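Local coordinates for protein lysyl oxidase (Pichia pastoris, PDB 1W7C) that probably oxidises primary amines, including the side-chain amines of lysines, as a homodimeric quinoprotein that uses copper and a topaquinone cofactor, at residues Arg291-Asp296 with Gly380-Asp385; Leu397-Phe402 with Leu427-Ile432. All blocks are in the same frame, centred on the assembly; numbering follows the deposited sequence.

Interaction 1 (Arg291-Asp296 with Gly380-Asp385). With NAG (2-acetamido-2-deoxy-beta-D-glucopyranose), chain T.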
# COMPACT_ATOMS: atom_id res chain seq x y z
N ARG A 291 -4.01 24.99 13.00
CA ARG A 291 -4.02 24.44 11.64
C ARG A 291 -2.83 24.97 10.86
O ARG A 291 -2.45 26.14 10.96
CB ARG A 291 -5.30 24.89 11.01
CG ARG A 291 -5.49 24.41 9.58
CD ARG A 291 -6.69 25.02 8.92
NE ARG A 291 -7.94 24.52 9.46
CZ ARG A 291 -9.14 24.92 9.02
NH1 ARG A 291 -9.21 25.90 8.14
NH2 ARG A 291 -10.26 24.39 9.50
N ARG A 292 -2.25 24.09 10.04
CA ARG A 292 -1.00 24.39 9.32
C ARG A 292 -1.08 24.45 7.78
O ARG A 292 -0.05 24.54 7.11
CB ARG A 292 0.11 23.40 9.74
CG ARG A 292 0.24 23.24 11.25
CD ARG A 292 1.51 22.67 11.75
NE ARG A 292 1.95 21.56 10.91
CZ ARG A 292 3.20 21.34 10.52
NH1 ARG A 292 4.21 22.06 11.02
NH2 ARG A 292 3.43 20.39 9.61
N TRP A 293 -2.32 24.40 7.27
CA TRP A 293 -2.63 24.65 5.88
C TRP A 293 -3.51 25.90 5.82
O TRP A 293 -4.20 26.25 6.77
CB TRP A 293 -3.32 23.43 5.22
CG TRP A 293 -4.55 22.93 5.92
CD1 TRP A 293 -4.59 21.98 6.90
CD2 TRP A 293 -5.92 23.29 5.65
NE1 TRP A 293 -5.89 21.78 7.30
CE2 TRP A 293 -6.73 22.57 6.56
CE3 TRP A 293 -6.54 24.20 4.78
CZ2 TRP A 293 -8.10 22.68 6.58
CZ3 TRP A 293 -7.91 24.31 4.81
CH2 TRP A 293 -8.68 23.57 5.71
N ALA A 294 -3.44 26.59 4.70
CA ALA A 294 -4.17 27.84 4.46
C ALA A 294 -5.01 27.72 3.19
O ALA A 294 -4.80 26.83 2.38
CB ALA A 294 -3.21 29.01 4.35
N TYR A 295 -5.94 28.64 3.01
CA TYR A 295 -6.81 28.58 1.84
C TYR A 295 -7.41 29.94 1.54
O TYR A 295 -7.46 30.83 2.41
CB TYR A 295 -7.93 27.55 2.00
CG TYR A 295 -8.98 27.95 3.01
CD1 TYR A 295 -10.23 28.41 2.61
CD2 TYR A 295 -8.70 27.88 4.36
CE1 TYR A 295 -11.18 28.80 3.54
CE2 TYR A 295 -9.64 28.31 5.33
CZ TYR A 295 -10.87 28.76 4.91
OH TYR A 295 -11.82 29.13 5.82
N ASP A 296 -7.81 30.07 0.27
CA ASP A 296 -8.60 31.20 -0.21
C ASP A 296 -10.02 30.67 -0.40
O ASP A 296 -10.24 29.81 -1.25
CB ASP A 296 -8.01 31.66 -1.56
CG ASP A 296 -8.72 32.86 -2.12
OD1 ASP A 296 -9.94 32.98 -1.91
OD2 ASP A 296 -8.12 33.70 -2.83
N GLY A 380 -11.11 20.70 7.89
CA GLY A 380 -11.96 21.76 7.40
C GLY A 380 -12.81 21.23 6.23
O GLY A 380 -12.38 20.41 5.46
N TYR A 381 -14.03 21.77 6.14
CA TYR A 381 -15.00 21.31 5.16
C TYR A 381 -15.38 22.40 4.17
O TYR A 381 -15.44 23.60 4.52
CB TYR A 381 -16.28 20.85 5.88
CG TYR A 381 -16.10 19.58 6.61
CD1 TYR A 381 -15.76 19.57 7.93
CD2 TYR A 381 -16.18 18.36 5.95
CE1 TYR A 381 -15.54 18.41 8.62
CE2 TYR A 381 -15.98 17.19 6.61
CZ TYR A 381 -15.65 17.21 7.94
OH TYR A 381 -15.42 16.03 8.61
N PHE A 382 -15.67 21.96 2.94
CA PHE A 382 -15.95 22.85 1.81
C PHE A 382 -17.23 22.51 1.10
O PHE A 382 -17.58 21.34 0.97
CB PHE A 382 -14.72 22.86 0.86
CG PHE A 382 -13.53 23.47 1.54
CD1 PHE A 382 -12.71 22.69 2.33
CD2 PHE A 382 -13.36 24.85 1.55
CE1 PHE A 382 -11.70 23.28 3.09
CE2 PHE A 382 -12.34 25.44 2.30
CZ PHE A 382 -11.50 24.65 3.05
N THR A 383 -17.92 23.56 0.66
CA THR A 383 -19.19 23.48 -0.01
C THR A 383 -18.95 23.55 -1.52
O THR A 383 -18.17 24.40 -2.00
CB THR A 383 -20.05 24.67 0.44
OG1 THR A 383 -20.30 24.58 1.84
CG2 THR A 383 -21.41 24.64 -0.24
N THR A 384 -19.65 22.69 -2.25
CA THR A 384 -19.64 22.69 -3.70
C THR A 384 -21.07 22.68 -4.22
O THR A 384 -22.00 22.60 -3.44
CB THR A 384 -18.88 21.47 -4.26
OG1 THR A 384 -19.53 20.27 -3.82
CG2 THR A 384 -17.45 21.44 -3.73
N ASP A 385 -21.23 22.70 -5.54
CA ASP A 385 -22.58 22.75 -6.10
C ASP A 385 -22.64 22.07 -7.43
O ASP A 385 -21.61 21.81 -8.08
CB ASP A 385 -23.06 24.21 -6.20
CG ASP A 385 -22.02 25.11 -6.80
OD1 ASP A 385 -21.68 24.93 -8.00
OD2 ASP A 385 -21.49 26.01 -6.11
C1 NAG T . -24.10 27.32 -0.40
C2 NAG T . -24.82 28.68 -0.44
C3 NAG T . -23.94 29.79 0.11
C4 NAG T . -23.46 29.42 1.51
C5 NAG T . -22.83 28.01 1.49
C6 NAG T . -22.44 27.57 2.91
C7 NAG T . -26.58 29.22 -2.02
C8 NAG T . -26.88 30.16 -3.15
N2 NAG T . -25.29 29.02 -1.77
O3 NAG T . -24.64 31.02 0.18
O4 NAG T . -22.55 30.41 1.97
O5 NAG T . -23.77 27.09 0.97
O6 NAG T . -23.62 27.34 3.66
O7 NAG T . -27.50 28.70 -1.39
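F382 and Y295 meet edge to face: chi1 of -65° sets CG of F382 anti to its own carbonyl carbon, chi1 of 71° sets CG of Y295 between its backbone N and carbonyl carbon, and the edge of the F382 ring then meets the face of Y295. The result is a T-shaped pair, with ring planes at 80° and centroids 5.3 Å apart. The closest atoms are F382 CE2 and Y295 CD1 at 3.7 Å, and F382 CZ stands over the Y295 ring, displaced toward its rim. W293 meets the same phenyl ring tip to tip, its CH2 lying 4.0 Å from F382 CE1, near the plane of the F382 ring.

The indole edge also reaches the backbone of G380, with W293 CZ2 3.8 Å from G380 N. R291 NH2 approaches G380 CA at 3.8 Å. Within 291-296, R291 CD is centred over the indole face. A CB at position 380 would fall only 2.8 Å from W293 CH2. Farther along the strand, T383 CG2 lies 3.6 Å from O5 of the NAG.

The contact joins the segment entering strand 294-296 to strand 380-388 within the copper amine oxidase enzyme domain, away from the copper site. F302 adds a further edge-to-face partner for F382. With 190 Å² buried and no hydrogen bond between the segments, the contact is van der Waals and aromatic, including the nitrogens that touch G380; the fit probably relies on the ring edges and on the lack of a side chain at G380.

Interaction 2 (Leu397-Phe402 with Leu427-Ile432)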
# COMPACT_ATOMS: atom_id res chain seq x y z
N LEU A 397 -20.25 20.31 3.42
CA LEU A 397 -19.45 19.17 3.86
C LEU A 397 -19.16 18.21 2.69
O LEU A 397 -19.14 16.99 2.82
CB LEU A 397 -20.10 18.47 5.05
CG LEU A 397 -19.98 19.15 6.45
CD1 LEU A 397 -20.17 20.65 6.55
CD2 LEU A 397 -20.85 18.38 7.38
N SER A 398 -18.91 18.80 1.51
CA SER A 398 -18.71 18.04 0.29
C SER A 398 -17.32 17.40 0.16
O SER A 398 -17.20 16.28 -0.31
CB SER A 398 -18.95 18.97 -0.91
OG SER A 398 -18.75 18.30 -2.13
N TYR A 399 -16.30 18.13 0.58
CA TYR A 399 -14.97 17.58 0.70
C TYR A 399 -14.32 18.14 1.93
O TYR A 399 -14.74 19.16 2.45
CB TYR A 399 -14.13 17.75 -0.57
CG TYR A 399 -13.74 19.17 -0.94
CD1 TYR A 399 -12.54 19.70 -0.52
CD2 TYR A 399 -14.53 19.94 -1.76
CE1 TYR A 399 -12.13 20.97 -0.92
CE2 TYR A 399 -14.14 21.21 -2.17
CZ TYR A 399 -12.93 21.73 -1.75
OH TYR A 399 -12.51 22.98 -2.14
N CYS A 400 -13.32 17.43 2.43
CA CYS A 400 -12.60 17.88 3.62
C CYS A 400 -11.12 17.92 3.36
O CYS A 400 -10.59 17.20 2.48
CB CYS A 400 -12.89 16.98 4.85
SG CYS A 400 -12.09 15.34 4.73
N VAL A 401 -10.45 18.76 4.15
CA VAL A 401 -9.03 18.95 4.11
C VAL A 401 -8.48 18.81 5.52
O VAL A 401 -8.99 19.43 6.44
CB VAL A 401 -8.71 20.34 3.55
CG1 VAL A 401 -7.18 20.57 3.49
CG2 VAL A 401 -9.37 20.53 2.15
N PHE A 402 -7.46 17.98 5.71
CA PHE A 402 -6.87 17.78 7.01
C PHE A 402 -5.41 17.43 6.93
O PHE A 402 -4.94 16.85 5.94
CB PHE A 402 -7.62 16.73 7.86
CG PHE A 402 -7.60 15.33 7.29
CD1 PHE A 402 -8.55 14.94 6.36
CD2 PHE A 402 -6.67 14.40 7.72
CE1 PHE A 402 -8.57 13.65 5.85
CE2 PHE A 402 -6.68 13.09 7.22
CZ PHE A 402 -7.63 12.73 6.28
N LEU A 427 -0.74 16.56 4.02
CA LEU A 427 -2.03 17.18 3.70
C LEU A 427 -2.91 16.14 3.01
O LEU A 427 -2.44 15.39 2.17
CB LEU A 427 -1.88 18.37 2.76
CG LEU A 427 -3.13 19.19 2.54
CD1 LEU A 427 -3.46 19.97 3.82
CD2 LEU A 427 -2.99 20.14 1.39
N ASN A 428 -4.19 16.14 3.35
CA ASN A 428 -5.13 15.15 2.88
C ASN A 428 -6.40 15.84 2.43
O ASN A 428 -6.94 16.66 3.19
CB ASN A 428 -5.45 14.17 4.01
CG ASN A 428 -4.27 13.34 4.41
OD1 ASN A 428 -4.05 12.27 3.80
ND2 ASN A 428 -3.41 13.85 5.31
N VAL A 429 -6.82 15.48 1.22
CA VAL A 429 -8.08 15.96 0.64
C VAL A 429 -8.93 14.71 0.36
O VAL A 429 -8.49 13.79 -0.36
CB VAL A 429 -7.87 16.79 -0.62
CG1 VAL A 429 -9.19 17.35 -1.12
CG2 VAL A 429 -6.81 17.90 -0.42
N ARG A 430 -10.10 14.66 1.01
CA ARG A 430 -11.01 13.52 0.82
C ARG A 430 -12.41 13.94 0.38
O ARG A 430 -12.92 14.98 0.82
CB ARG A 430 -11.16 12.75 2.14
CG ARG A 430 -12.31 11.78 2.20
CD ARG A 430 -12.34 10.96 3.49
NE ARG A 430 -11.26 9.97 3.49
CZ ARG A 430 -10.39 9.78 4.44
NH1 ARG A 430 -10.44 10.48 5.57
NH2 ARG A 430 -9.45 8.87 4.29
N PHE A 431 -13.02 13.11 -0.47
CA PHE A 431 -14.47 13.11 -0.53
C PHE A 431 -14.94 11.68 -0.65
O PHE A 431 -14.14 10.79 -1.00
CB PHE A 431 -15.05 14.04 -1.61
CG PHE A 431 -15.09 13.47 -2.99
CD1 PHE A 431 -13.96 13.44 -3.77
CD2 PHE A 431 -16.27 12.98 -3.51
CE1 PHE A 431 -14.01 12.94 -5.05
CE2 PHE A 431 -16.31 12.49 -4.82
CZ PHE A 431 -15.20 12.45 -5.57
N ILE A 432 -16.20 11.46 -0.32
CA ILE A 432 -16.79 10.13 -0.37
C ILE A 432 -18.06 10.21 -1.19
O ILE A 432 -18.93 11.06 -0.94
CB ILE A 432 -17.11 9.66 1.09
CG1 ILE A 432 -15.80 9.43 1.85
CG2 ILE A 432 -17.94 8.38 0.98
CD1 ILE A 432 -15.98 9.06 3.32
O HOH W 1 -17.98 13.79 0.06
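An antiparallel strand pair of the copper amine oxidase enzyme domain joins 398-402 to 427-432, with axes 4.8 Å apart and strand directions at 166°. C400 and R430 form one hydrogen-bonded pair, each N to the other's O at 3.0 Å; F402 and N428 form the next, with V401 opposite V429 as the non-hydrogen-bonded pair between. F402 O takes N428 N at 2.8 Å and, weakly, N428 ND2, which also bonds T426 OG1; N428 OD1 is hydrogen-bonded to K445 NZ.

Chi1 of 64° sets CG of F402 between its backbone N and carbonyl carbon, and the ring lies with one face over N428 CB. This CH-pi contact puts N428 CB 3.5 Å from the F402 ring centroid, 14° off the normal, and R430 NH1 comes within 3.7 Å of F402 CZ. An alanine in place of F402 would probably open a gap over N428 CB and beside R430 NH1. On the face carrying V401 and V429, V401 CG1 meets L427 CD1 at 3.8 Å. Water 1 bridges S398 O and I432 N, near the classic beta bulge where S398 and Y399 both face F382.

R430 NE hydrogen-bonds N441 OD1 of its own chain, and R430 NH1 hydrogen-bonds D407 O of the second subunit. C400 is disulfide-bonded to C375. Strands 380-388 and 440-446 flank the pair.

Overall arrangement
Interactions 1 and 2 lie in series along the chain, with centres about 9 Å apart, and all four segments belong to the copper amine oxidase enzyme domain. Strands 380-388 and 391-405 follow each other in sequence and pair antiparallel, so the second segment of interaction 1 is joined to the first segment of interaction 2: G380 O lies 2.9 Å from V401 N, a probable hydrogen bond. W293 packs on V401 as well, which ties the loop before strand 294-296 to the same strand. Strand 391-405 thus has 380-388 on one flank and 418-433 on the other. Both interactions also touch the second subunit, placing this joined region at the dimer interface.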